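Local coordinates for protein putative phosphomannomutase (Thermus thermophilus, PDB 1TUO) that probably acts as a magnesium-dependent phosphosugar mutase of the phosphohexose mutase family, moving a phosphate group between positions on a sugar, at residues I12-E17 with K134-L139; R20-R25 with P112-G117; R25-A30 with D62-A67; G54-F59 with M105-H110. All coordinates share one frame; numbering follows the deposited sequence.

Contact 1. Residues I12-E17 with K134-L139; sequences IRFGTE and KAIEAL
F14 and E137 lie one above the other. The CB of E137 sits almost exactly over the centre of the F14 ring, 4.0 Å from its centroid and 3° off the ring normal, a CH-pi contact. I136 comes in from a different direction. Its CG2 meets the ring at the edge, 3.8 Å from F14 CZ, and the two side chains cross at about a right angle. The ring is thus met on one face by E137 and on its rim by the preceding residue of the same helix turn. The E137 chain carries on past the ring. CG is anti to the backbone N and the chain is extended, so the carboxylate reaches the backbone of the loop. There F14 N donates to E137 OE1 at 3.1 Å, with an N-H...O angle of 155°. The N-H approaches OE1 from above the carboxylate plane. The helix is 130-138, and the contact ties its last turn to the loop that leads into strand 19-22 of the first alpha/beta/alpha domain. L35 of helix 29-45 also packs against F14, and Y39 of that helix packs against I136. E137 OE2, the other carboxylate oxygen, makes a long salt bridge to K134 NZ, 3.7 Å. The guanidinium of R13 is farther off, with NH2 5.4 Å from E137 OE1, so any attraction is probably weak. A water joins the two backbones beside E137, donating to I12 O at 2.8 Å and to E137 O at the same distance.

Contact 2. Residues R20-R25 with P112-G117; sequences RGVIAR and PPQYLG
Three backbone hydrogen bonds set the register. G21 N donates to L116 O at 3.0 Å, and L116 N returns the bond to G21 O at the same length. I23 N donates to Q114 O at 2.8 Å and 171°. All three meet their oxygens nearly along the C=O axis. R20 with G117 and V22 with Y115 are the non-hydrogen-bonded pairs to either side of G21 with L116. CA-H...O contacts from R20, V22 and Y115 add weaker support. A side chain at G117 would crowd the CA of R20, and glycine avoids this. The pairing places strand 19-22 antiparallel to strand 115-122 in the mixed sheet of the first alpha/beta/alpha domain. A type I turn, P112 to Y115, leads into the second strand, with Y115 N bonded to P112 O.

The side-chain contacts fall in two places, one round the Y115 ring and one where I23 meets L116. The Y115 ring stands between V22 and R20. V22 CG2 comes obliquely to one side, 3.6 Å from Y115 CE2, and makes an off-centre CH-pi contact. On the other side R20 NH2 lies over the ring face, 3.8 Å from Y115 CE2. The R20 chain bends at chi3, and the guanidinium turns its edge to the ring, with the planes 76° apart. An alanine at Y115 would remove the ring and would probably leave both V22 CG2 and the R20 guanidinium without this support. Elsewhere, I23 CG1 rests 3.7 Å from L116 CB. L116 also touches A61 and F64 of helix 61-75.

Contact 3. Residues R25-A30 with D62-A67; sequences REFTFA and DAFARA
The tight part is a set of three rings with F64 in the middle. F29 lies on one face of F64 and F27 meets the opposite face. F29 and F64 stack face to face, with centroids 4.2 Å apart and planes at 24°. The stack is displaced: F64 CE2 sits over the centre of the F29 ring, while F29 CZ lies toward the rim of F64. The shortest approach is F29 CE2 to F64 CD2, 3.5 Å. F27 instead turns its edge to F64, with the planes at 77° and the centroids 4.9 Å apart. CG of F27 is anti to the backbone N, and its ring reaches F64 tip to tip. F27 and F64 are buried, and both also touch L106 and L116 of the sheet.

The other side is looser. F29 is partly exposed, and beyond the stack it meets only small groups of the facing segment. A63 CB is 3.9 Å from F29 CZ, and A67 CB is 4.2 Å from F29 CD2. An alanine at F29 would take away the stacked ring and would probably leave one face of F64 poorly covered and the two helices less well joined. The CB of T28 points away from helix 61-75. T28 is the N-cap of helix 29-45, where T31 N donates to T28 OG1.

The whole is an aromatic cluster of F27, F29 and F64. It fills the corner between the start of helix 29-45, helix 61-75 and the central sheet, a helix-to-sheet core of an alpha/beta/alpha domain.

Contact 4. Residues G54-F59 with M105-H110; sequences GHDTRF and MLTASH
Two parallel strands, 50-55 and 102-106, end side by side here, and the loops that leave them pack together. The second loop carries the TASHNP sequence of the phosphohexose mutases. The strands are joined by L106 N to G54 O at 2.8 Å and by D56 N to L106 O at 3.1 Å. M105 bends at chi2 and lays its SD 3.6 Å from G54 C. Beyond the strands D56 takes over. Its OD1 accepts a short bond from T107 OG1, 2.6 Å, met from above the carboxylate plane. Its OD2 accepts from R58 N, an Asx turn. T107 OG1 in turn accepts from S109 N at 2.9 Å, an ST turn. The R58 chain is extended from CG to NE. A108 CB lies over the centre of one guanidinium face, 3.4 Å from R58 CZ. At the edge, R58 NH2 donates to S109 O at 2.9 Å, and it also bonds N111 O. A water bridges D56 OD1, R58 NE and S109 O. The buried D56 charge is probably balanced by R58, whose NE is 3.2 Å from OD1. S109 OG bonds D249 and D251. This fits the family's active-site serine loop, whose serine is the one phosphorylated.

In the fold
All four contacts lie in the first alpha/beta/alpha domain. Contacts 2, 3 and 4 form one continuous group, with centres about 10 to 11 Å apart. Contact 2 runs into contact 3 through R25, which they share, and V22 O lies 3.0 Å from F27 N, a probable hydrogen bond. L116 CD2 of contact 2 packs on F64 CD1 of contact 3 at 3.6 Å. R58 links contact 4 to contact 2: its NH1 is 2.9 Å from Y115 O and probably bonded to it. Contact 4 holds S109, probably this family's serine phosphorylation site. Contact 1 is more remote, its centre about 19 Å from that of contact 4, and it adjoins contact 2 only along the sequence.

Contact 1. Residues I12-E17 with K134-L139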
# COMPACT_ATOMS: atom_id res chain seq x y z
N ILE A 12 -16.21 7.56 -18.82
CA ILE A 12 -15.37 6.85 -17.86
C ILE A 12 -14.11 7.64 -17.54
O ILE A 12 -13.11 7.55 -18.26
CB ILE A 12 -14.96 5.47 -18.40
CG1 ILE A 12 -16.21 4.61 -18.63
CG2 ILE A 12 -14.02 4.78 -17.43
CD1 ILE A 12 -15.92 3.27 -19.28
N ARG A 13 -14.15 8.41 -16.46
CA ARG A 13 -13.01 9.22 -16.05
C ARG A 13 -12.20 8.50 -14.97
O ARG A 13 -12.76 7.99 -14.00
CB ARG A 13 -13.47 10.58 -15.51
CG ARG A 13 -14.44 11.31 -16.42
CD ARG A 13 -14.72 12.72 -15.91
NE ARG A 13 -15.80 13.37 -16.66
CZ ARG A 13 -15.78 13.58 -17.98
NH1 ARG A 13 -16.80 14.18 -18.57
NH2 ARG A 13 -14.73 13.21 -18.70
N PHE A 14 -10.88 8.47 -15.14
CA PHE A 14 -10.02 7.81 -14.18
C PHE A 14 -9.82 8.66 -12.93
O PHE A 14 -10.11 9.86 -12.93
CB PHE A 14 -8.66 7.49 -14.80
CG PHE A 14 -8.70 6.40 -15.84
CD1 PHE A 14 -7.52 5.81 -16.29
CD2 PHE A 14 -9.91 5.97 -16.38
CE1 PHE A 14 -7.55 4.81 -17.25
CE2 PHE A 14 -9.95 4.97 -17.34
CZ PHE A 14 -8.76 4.39 -17.78
N GLY A 15 -9.31 8.04 -11.87
CA GLY A 15 -9.08 8.76 -10.63
C GLY A 15 -7.75 8.40 -10.00
O GLY A 15 -7.67 7.45 -9.22
N THR A 16 -6.72 9.17 -10.33
CA THR A 16 -5.38 8.93 -9.80
C THR A 16 -5.02 7.46 -10.02
O THR A 16 -5.05 6.65 -9.10
CB THR A 16 -5.31 9.24 -8.29
OG1 THR A 16 -5.66 10.62 -8.07
CG2 THR A 16 -3.90 9.00 -7.76
N GLU A 17 -4.69 7.15 -11.27
CA GLU A 17 -4.33 5.79 -11.67
C GLU A 17 -5.53 4.84 -11.65
O GLU A 17 -6.07 4.52 -10.59
CB GLU A 17 -3.21 5.25 -10.77
CG GLU A 17 -1.82 5.79 -11.10
CD GLU A 17 -1.78 7.31 -11.20
OE1 GLU A 17 -2.42 7.86 -12.12
OE2 GLU A 17 -1.09 7.95 -10.38
N LYS A 134 -3.58 8.92 -18.67
CA LYS A 134 -4.35 9.82 -19.52
C LYS A 134 -4.53 9.25 -20.91
O LYS A 134 -5.58 9.39 -21.52
CB LYS A 134 -3.65 11.18 -19.61
CG LYS A 134 -3.78 12.03 -18.35
CD LYS A 134 -5.24 12.37 -18.08
CE LYS A 134 -5.40 13.29 -16.87
NZ LYS A 134 -6.83 13.65 -16.64
N ALA A 135 -3.49 8.59 -21.42
CA ALA A 135 -3.53 8.00 -22.75
C ALA A 135 -4.61 6.92 -22.85
O ALA A 135 -5.35 6.84 -23.83
CB ALA A 135 -2.17 7.43 -23.11
N ILE A 136 -4.68 6.08 -21.82
CA ILE A 136 -5.67 5.01 -21.80
C ILE A 136 -7.09 5.60 -21.69
O ILE A 136 -8.01 5.17 -22.38
CB ILE A 136 -5.40 4.05 -20.61
CG1 ILE A 136 -4.06 3.33 -20.83
CG2 ILE A 136 -6.52 3.04 -20.48
CD1 ILE A 136 -3.53 2.60 -19.59
N GLU A 137 -7.24 6.59 -20.82
CA GLU A 137 -8.54 7.23 -20.61
C GLU A 137 -9.07 7.83 -21.91
O GLU A 137 -10.26 7.74 -22.21
CB GLU A 137 -8.41 8.35 -19.57
CG GLU A 137 -9.72 9.05 -19.25
CD GLU A 137 -9.51 10.28 -18.38
OE1 GLU A 137 -10.25 10.44 -17.39
OE2 GLU A 137 -8.60 11.08 -18.68
N ALA A 138 -8.17 8.44 -22.67
CA ALA A 138 -8.54 9.07 -23.93
C ALA A 138 -9.09 8.08 -24.95
O ALA A 138 -9.87 8.45 -25.83
CB ALA A 138 -7.34 9.81 -24.51
N LEU A 139 -8.67 6.82 -24.84
CA LEU A 139 -9.10 5.78 -25.78
C LEU A 139 -10.36 5.01 -25.42
O LEU A 139 -10.73 4.07 -26.13
CB LEU A 139 -7.95 4.80 -26.01
CG LEU A 139 -6.72 5.37 -26.71
CD1 LEU A 139 -5.58 4.37 -26.62
CD2 LEU A 139 -7.07 5.67 -28.16
O HOH W 1 -12.68 8.30 -20.88

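Contact 2. Residues R20-R25 with P112-G117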
# COMPACT_ATOMS: atom_id res chain seq x y z
N ARG A 20 -12.34 3.44 -10.86
CA ARG A 20 -12.95 2.85 -9.68
C ARG A 20 -14.42 3.21 -9.71
O ARG A 20 -14.81 4.22 -10.29
CB ARG A 20 -12.30 3.41 -8.41
CG ARG A 20 -12.78 2.73 -7.13
CD ARG A 20 -12.32 3.48 -5.88
NE ARG A 20 -12.94 4.80 -5.78
CZ ARG A 20 -12.76 5.64 -4.77
NH1 ARG A 20 -11.69 6.40 -4.59
NH2 ARG A 20 -13.62 5.45 -3.77
N GLY A 21 -15.24 2.37 -9.09
CA GLY A 21 -16.66 2.65 -9.05
C GLY A 21 -17.36 1.63 -8.18
O GLY A 21 -16.73 0.68 -7.70
N VAL A 22 -18.65 1.82 -7.97
CA VAL A 22 -19.43 0.89 -7.18
C VAL A 22 -19.89 -0.23 -8.10
O VAL A 22 -20.37 0.03 -9.21
CB VAL A 22 -20.64 1.59 -6.53
CG1 VAL A 22 -21.61 0.55 -5.95
CG2 VAL A 22 -20.16 2.54 -5.45
N ILE A 23 -19.72 -1.46 -7.65
CA ILE A 23 -20.10 -2.65 -8.41
C ILE A 23 -21.57 -2.56 -8.83
O ILE A 23 -22.44 -2.27 -8.02
CB ILE A 23 -19.85 -3.91 -7.56
CG1 ILE A 23 -18.34 -4.08 -7.35
CG2 ILE A 23 -20.47 -5.13 -8.21
CD1 ILE A 23 -17.95 -4.98 -6.18
N ALA A 24 -21.83 -2.80 -10.12
CA ALA A 24 -23.18 -2.76 -10.68
C ALA A 24 -23.76 -1.36 -10.88
O ALA A 24 -24.87 -1.22 -11.39
CB ALA A 24 -24.14 -3.61 -9.83
N ARG A 25 -23.03 -0.33 -10.47
CA ARG A 25 -23.49 1.04 -10.70
C ARG A 25 -22.59 1.57 -11.80
O ARG A 25 -22.91 1.44 -12.99
CB ARG A 25 -23.37 1.89 -9.43
CG ARG A 25 -23.94 3.30 -9.60
CD ARG A 25 -24.01 4.04 -8.27
NE ARG A 25 -25.08 3.50 -7.42
CZ ARG A 25 -24.99 3.36 -6.11
NH1 ARG A 25 -23.88 3.71 -5.47
NH2 ARG A 25 -26.01 2.86 -5.42
N PRO A 112 -14.33 0.34 0.87
CA PRO A 112 -15.47 -0.47 1.30
C PRO A 112 -15.77 -1.55 0.26
O PRO A 112 -15.48 -1.39 -0.93
CB PRO A 112 -16.58 0.56 1.43
CG PRO A 112 -15.83 1.78 1.92
CD PRO A 112 -14.62 1.78 1.00
N PRO A 113 -16.40 -2.66 0.70
CA PRO A 113 -16.77 -3.82 -0.12
C PRO A 113 -17.49 -3.58 -1.45
O PRO A 113 -17.27 -4.32 -2.41
CB PRO A 113 -17.65 -4.64 0.83
CG PRO A 113 -17.12 -4.31 2.16
CD PRO A 113 -16.88 -2.82 2.08
N GLN A 114 -18.34 -2.56 -1.50
CA GLN A 114 -19.10 -2.29 -2.72
C GLN A 114 -18.28 -1.75 -3.89
O GLN A 114 -18.77 -1.69 -5.01
CB GLN A 114 -20.26 -1.33 -2.44
CG GLN A 114 -19.83 0.05 -1.98
CD GLN A 114 -19.69 0.15 -0.48
OE1 GLN A 114 -19.30 -0.81 0.18
NE2 GLN A 114 -20.01 1.32 0.07
N TYR A 115 -17.03 -1.37 -3.63
CA TYR A 115 -16.18 -0.82 -4.69
C TYR A 115 -15.27 -1.82 -5.36
O TYR A 115 -14.83 -2.80 -4.75
CB TYR A 115 -15.29 0.30 -4.15
CG TYR A 115 -16.02 1.52 -3.68
CD1 TYR A 115 -16.43 1.63 -2.35
CD2 TYR A 115 -16.32 2.56 -4.55
CE1 TYR A 115 -17.11 2.76 -1.90
CE2 TYR A 115 -17.00 3.69 -4.12
CZ TYR A 115 -17.39 3.79 -2.80
OH TYR A 115 -18.06 4.91 -2.37
N LEU A 116 -14.98 -1.56 -6.62
CA LEU A 116 -14.05 -2.37 -7.39
C LEU A 116 -13.41 -1.39 -8.37
O LEU A 116 -13.88 -0.26 -8.53
CB LEU A 116 -14.76 -3.52 -8.10
CG LEU A 116 -13.93 -4.73 -8.57
CD1 LEU A 116 -12.68 -4.92 -7.72
CD2 LEU A 116 -14.80 -5.98 -8.53
N GLY A 117 -12.32 -1.79 -9.00
CA GLY A 117 -11.69 -0.90 -9.93
C GLY A 117 -10.61 -1.65 -10.66
O GLY A 117 -10.40 -2.83 -10.42

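Contact 3. Residues R25-A30 with D62-A67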
# COMPACT_ATOMS: atom_id res chain seq x y z
N ARG A 25 -23.03 -0.33 -10.47
CA ARG A 25 -23.49 1.04 -10.70
C ARG A 25 -22.59 1.57 -11.80
O ARG A 25 -22.91 1.44 -12.99
CB ARG A 25 -23.37 1.89 -9.43
CG ARG A 25 -23.94 3.30 -9.60
CD ARG A 25 -24.01 4.04 -8.27
NE ARG A 25 -25.08 3.50 -7.42
CZ ARG A 25 -24.99 3.36 -6.11
NH1 ARG A 25 -23.88 3.71 -5.47
NH2 ARG A 25 -26.01 2.86 -5.42
N GLU A 26 -21.46 2.15 -11.42
CA GLU A 26 -20.51 2.66 -12.41
C GLU A 26 -19.58 1.53 -12.87
O GLU A 26 -19.13 1.52 -14.02
CB GLU A 26 -19.65 3.79 -11.82
CG GLU A 26 -20.46 4.93 -11.24
CD GLU A 26 -20.53 4.87 -9.73
OE1 GLU A 26 -20.40 3.76 -9.18
OE2 GLU A 26 -20.72 5.93 -9.10
N PHE A 27 -19.31 0.57 -11.99
CA PHE A 27 -18.42 -0.53 -12.35
C PHE A 27 -19.24 -1.74 -12.78
O PHE A 27 -19.62 -2.58 -11.96
CB PHE A 27 -17.52 -0.92 -11.18
CG PHE A 27 -16.28 -1.65 -11.60
CD1 PHE A 27 -15.15 -0.94 -12.00
CD2 PHE A 27 -16.26 -3.03 -11.67
CE1 PHE A 27 -14.01 -1.62 -12.46
CE2 PHE A 27 -15.13 -3.72 -12.14
CZ PHE A 27 -14.01 -3.00 -12.53
N THR A 28 -19.50 -1.82 -14.08
CA THR A 28 -20.28 -2.91 -14.66
C THR A 28 -19.44 -3.66 -15.68
O THR A 28 -18.35 -3.22 -16.06
CB THR A 28 -21.52 -2.37 -15.39
OG1 THR A 28 -21.09 -1.54 -16.48
CG2 THR A 28 -22.39 -1.54 -14.44
N PHE A 29 -19.94 -4.80 -16.15
CA PHE A 29 -19.20 -5.55 -17.15
C PHE A 29 -19.12 -4.70 -18.42
O PHE A 29 -18.14 -4.76 -19.16
CB PHE A 29 -19.85 -6.90 -17.43
CG PHE A 29 -19.54 -7.93 -16.39
CD1 PHE A 29 -20.36 -8.10 -15.28
CD2 PHE A 29 -18.38 -8.70 -16.49
CE1 PHE A 29 -20.03 -9.01 -14.28
CE2 PHE A 29 -18.04 -9.61 -15.49
CZ PHE A 29 -18.86 -9.77 -14.39
N ALA A 30 -20.16 -3.91 -18.67
CA ALA A 30 -20.19 -3.04 -19.84
C ALA A 30 -19.05 -2.02 -19.75
O ALA A 30 -18.35 -1.77 -20.74
CB ALA A 30 -21.52 -2.31 -19.92
N ASP A 62 -13.05 -11.89 -9.64
CA ASP A 62 -12.57 -13.00 -10.46
C ASP A 62 -13.25 -12.99 -11.83
O ASP A 62 -12.59 -13.13 -12.86
CB ASP A 62 -12.79 -14.34 -9.73
CG ASP A 62 -14.24 -14.59 -9.31
OD1 ASP A 62 -15.09 -13.68 -9.34
OD2 ASP A 62 -14.52 -15.74 -8.91
N ALA A 63 -14.57 -12.80 -11.84
CA ALA A 63 -15.30 -12.76 -13.10
C ALA A 63 -14.88 -11.57 -13.97
O ALA A 63 -14.76 -11.70 -15.20
CB ALA A 63 -16.81 -12.71 -12.84
N PHE A 64 -14.67 -10.42 -13.35
CA PHE A 64 -14.25 -9.23 -14.09
C PHE A 64 -12.86 -9.47 -14.67
O PHE A 64 -12.57 -9.06 -15.80
CB PHE A 64 -14.23 -8.00 -13.18
CG PHE A 64 -15.60 -7.43 -12.89
CD1 PHE A 64 -16.08 -7.36 -11.59
CD2 PHE A 64 -16.39 -6.91 -13.91
CE1 PHE A 64 -17.33 -6.78 -11.31
CE2 PHE A 64 -17.63 -6.34 -13.64
CZ PHE A 64 -18.09 -6.27 -12.34
N ALA A 65 -11.99 -10.12 -13.90
CA ALA A 65 -10.64 -10.40 -14.37
C ALA A 65 -10.63 -11.37 -15.56
O ALA A 65 -9.85 -11.21 -16.49
CB ALA A 65 -9.80 -10.97 -13.22
N ARG A 66 -11.50 -12.37 -15.51
CA ARG A 66 -11.57 -13.33 -16.61
C ARG A 66 -12.08 -12.61 -17.86
O ARG A 66 -11.60 -12.86 -18.97
CB ARG A 66 -12.51 -14.49 -16.25
CG ARG A 66 -11.97 -15.42 -15.16
CD ARG A 66 -12.77 -16.72 -15.11
NE ARG A 66 -14.17 -16.51 -14.75
CZ ARG A 66 -14.63 -16.40 -13.51
NH1 ARG A 66 -13.80 -16.50 -12.48
NH2 ARG A 66 -15.92 -16.21 -13.29
N ALA A 67 -13.05 -11.71 -17.67
CA ALA A 67 -13.63 -10.96 -18.78
C ALA A 67 -12.57 -10.06 -19.42
O ALA A 67 -12.47 -9.97 -20.65
CB ALA A 67 -14.81 -10.13 -18.29

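Contact 4. Residues G54-F59 with M105-H110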
# COMPACT_ATOMS: atom_id res chain seq x y z
N GLY A 54 -4.73 -9.74 -12.72
CA GLY A 54 -4.93 -10.34 -11.42
C GLY A 54 -6.18 -9.77 -10.78
O GLY A 54 -6.74 -8.79 -11.28
N HIS A 55 -6.62 -10.37 -9.68
CA HIS A 55 -7.81 -9.87 -8.98
C HIS A 55 -7.70 -10.16 -7.49
O HIS A 55 -6.92 -11.02 -7.09
CB HIS A 55 -9.06 -10.55 -9.54
CG HIS A 55 -9.12 -12.02 -9.29
ND1 HIS A 55 -9.61 -12.57 -8.12
CD2 HIS A 55 -8.75 -13.07 -10.07
CE1 HIS A 55 -9.55 -13.88 -8.19
NE2 HIS A 55 -9.03 -14.21 -9.36
N ASP A 56 -8.46 -9.44 -6.67
CA ASP A 56 -8.43 -9.67 -5.23
C ASP A 56 -9.64 -10.51 -4.81
O ASP A 56 -10.15 -11.28 -5.63
CB ASP A 56 -8.34 -8.36 -4.45
CG ASP A 56 -9.52 -7.43 -4.68
OD1 ASP A 56 -9.41 -6.26 -4.26
OD2 ASP A 56 -10.54 -7.86 -5.26
N THR A 57 -10.08 -10.39 -3.57
CA THR A 57 -11.21 -11.19 -3.10
C THR A 57 -12.57 -10.51 -3.19
O THR A 57 -13.57 -11.06 -2.74
CB THR A 57 -11.03 -11.63 -1.64
OG1 THR A 57 -11.11 -10.48 -0.79
CG2 THR A 57 -9.68 -12.31 -1.45
N ARG A 58 -12.60 -9.32 -3.79
CA ARG A 58 -13.87 -8.60 -3.91
C ARG A 58 -14.89 -9.36 -4.74
O ARG A 58 -14.52 -10.18 -5.57
CB ARG A 58 -13.62 -7.21 -4.48
CG ARG A 58 -12.94 -6.31 -3.48
CD ARG A 58 -12.38 -5.01 -4.04
NE ARG A 58 -11.66 -4.32 -2.96
CZ ARG A 58 -12.23 -3.49 -2.10
NH1 ARG A 58 -13.53 -3.21 -2.19
NH2 ARG A 58 -11.53 -2.99 -1.09
N PHE A 59 -16.17 -9.11 -4.49
CA PHE A 59 -17.24 -9.81 -5.19
C PHE A 59 -17.12 -9.63 -6.71
O PHE A 59 -17.01 -8.52 -7.21
CB PHE A 59 -18.60 -9.30 -4.70
CG PHE A 59 -19.76 -10.17 -5.12
CD1 PHE A 59 -20.00 -11.38 -4.49
CD2 PHE A 59 -20.59 -9.77 -6.17
CE1 PHE A 59 -21.07 -12.20 -4.88
CE2 PHE A 59 -21.66 -10.58 -6.57
CZ PHE A 59 -21.90 -11.79 -5.93
N MET A 105 -4.87 -4.94 -12.55
CA MET A 105 -5.30 -5.58 -11.31
C MET A 105 -6.72 -5.14 -10.94
O MET A 105 -7.02 -3.96 -10.83
CB MET A 105 -4.33 -5.18 -10.20
CG MET A 105 -4.73 -5.74 -8.84
SD MET A 105 -4.31 -7.48 -8.67
CE MET A 105 -5.11 -7.77 -7.09
N LEU A 106 -7.58 -6.13 -10.75
CA LEU A 106 -8.96 -5.86 -10.35
C LEU A 106 -8.95 -5.77 -8.83
O LEU A 106 -8.82 -6.78 -8.13
CB LEU A 106 -9.89 -6.99 -10.82
CG LEU A 106 -10.47 -6.90 -12.24
CD1 LEU A 106 -11.44 -5.73 -12.33
CD2 LEU A 106 -9.33 -6.74 -13.26
N THR A 107 -9.06 -4.54 -8.33
CA THR A 107 -9.06 -4.30 -6.90
C THR A 107 -9.50 -2.88 -6.60
O THR A 107 -9.45 -2.01 -7.47
CB THR A 107 -7.64 -4.52 -6.30
OG1 THR A 107 -7.70 -4.42 -4.87
CG2 THR A 107 -6.67 -3.46 -6.81
N ALA A 108 -9.94 -2.68 -5.36
CA ALA A 108 -10.33 -1.37 -4.86
C ALA A 108 -9.56 -1.21 -3.55
O ALA A 108 -9.94 -0.44 -2.65
CB ALA A 108 -11.84 -1.28 -4.63
N SER A 109 -8.49 -1.99 -3.44
CA SER A 109 -7.57 -1.94 -2.31
C SER A 109 -8.18 -1.96 -0.91
O SER A 109 -8.70 -2.98 -0.47
CB SER A 109 -6.67 -0.70 -2.49
OG SER A 109 -5.59 -0.66 -1.57
N HIS A 110 -8.14 -0.83 -0.23
CA HIS A 110 -8.65 -0.71 1.14
C HIS A 110 -10.05 -0.12 1.24
O HIS A 110 -10.55 0.11 2.34
CB HIS A 110 -7.69 0.16 1.94
CG HIS A 110 -7.60 1.56 1.43
ND1 HIS A 110 -8.42 2.57 1.88
CD2 HIS A 110 -6.84 2.10 0.45
CE1 HIS A 110 -8.17 3.67 1.20
NE2 HIS A 110 -7.21 3.41 0.32
O HOH W 2 -9.42 -5.48 -1.71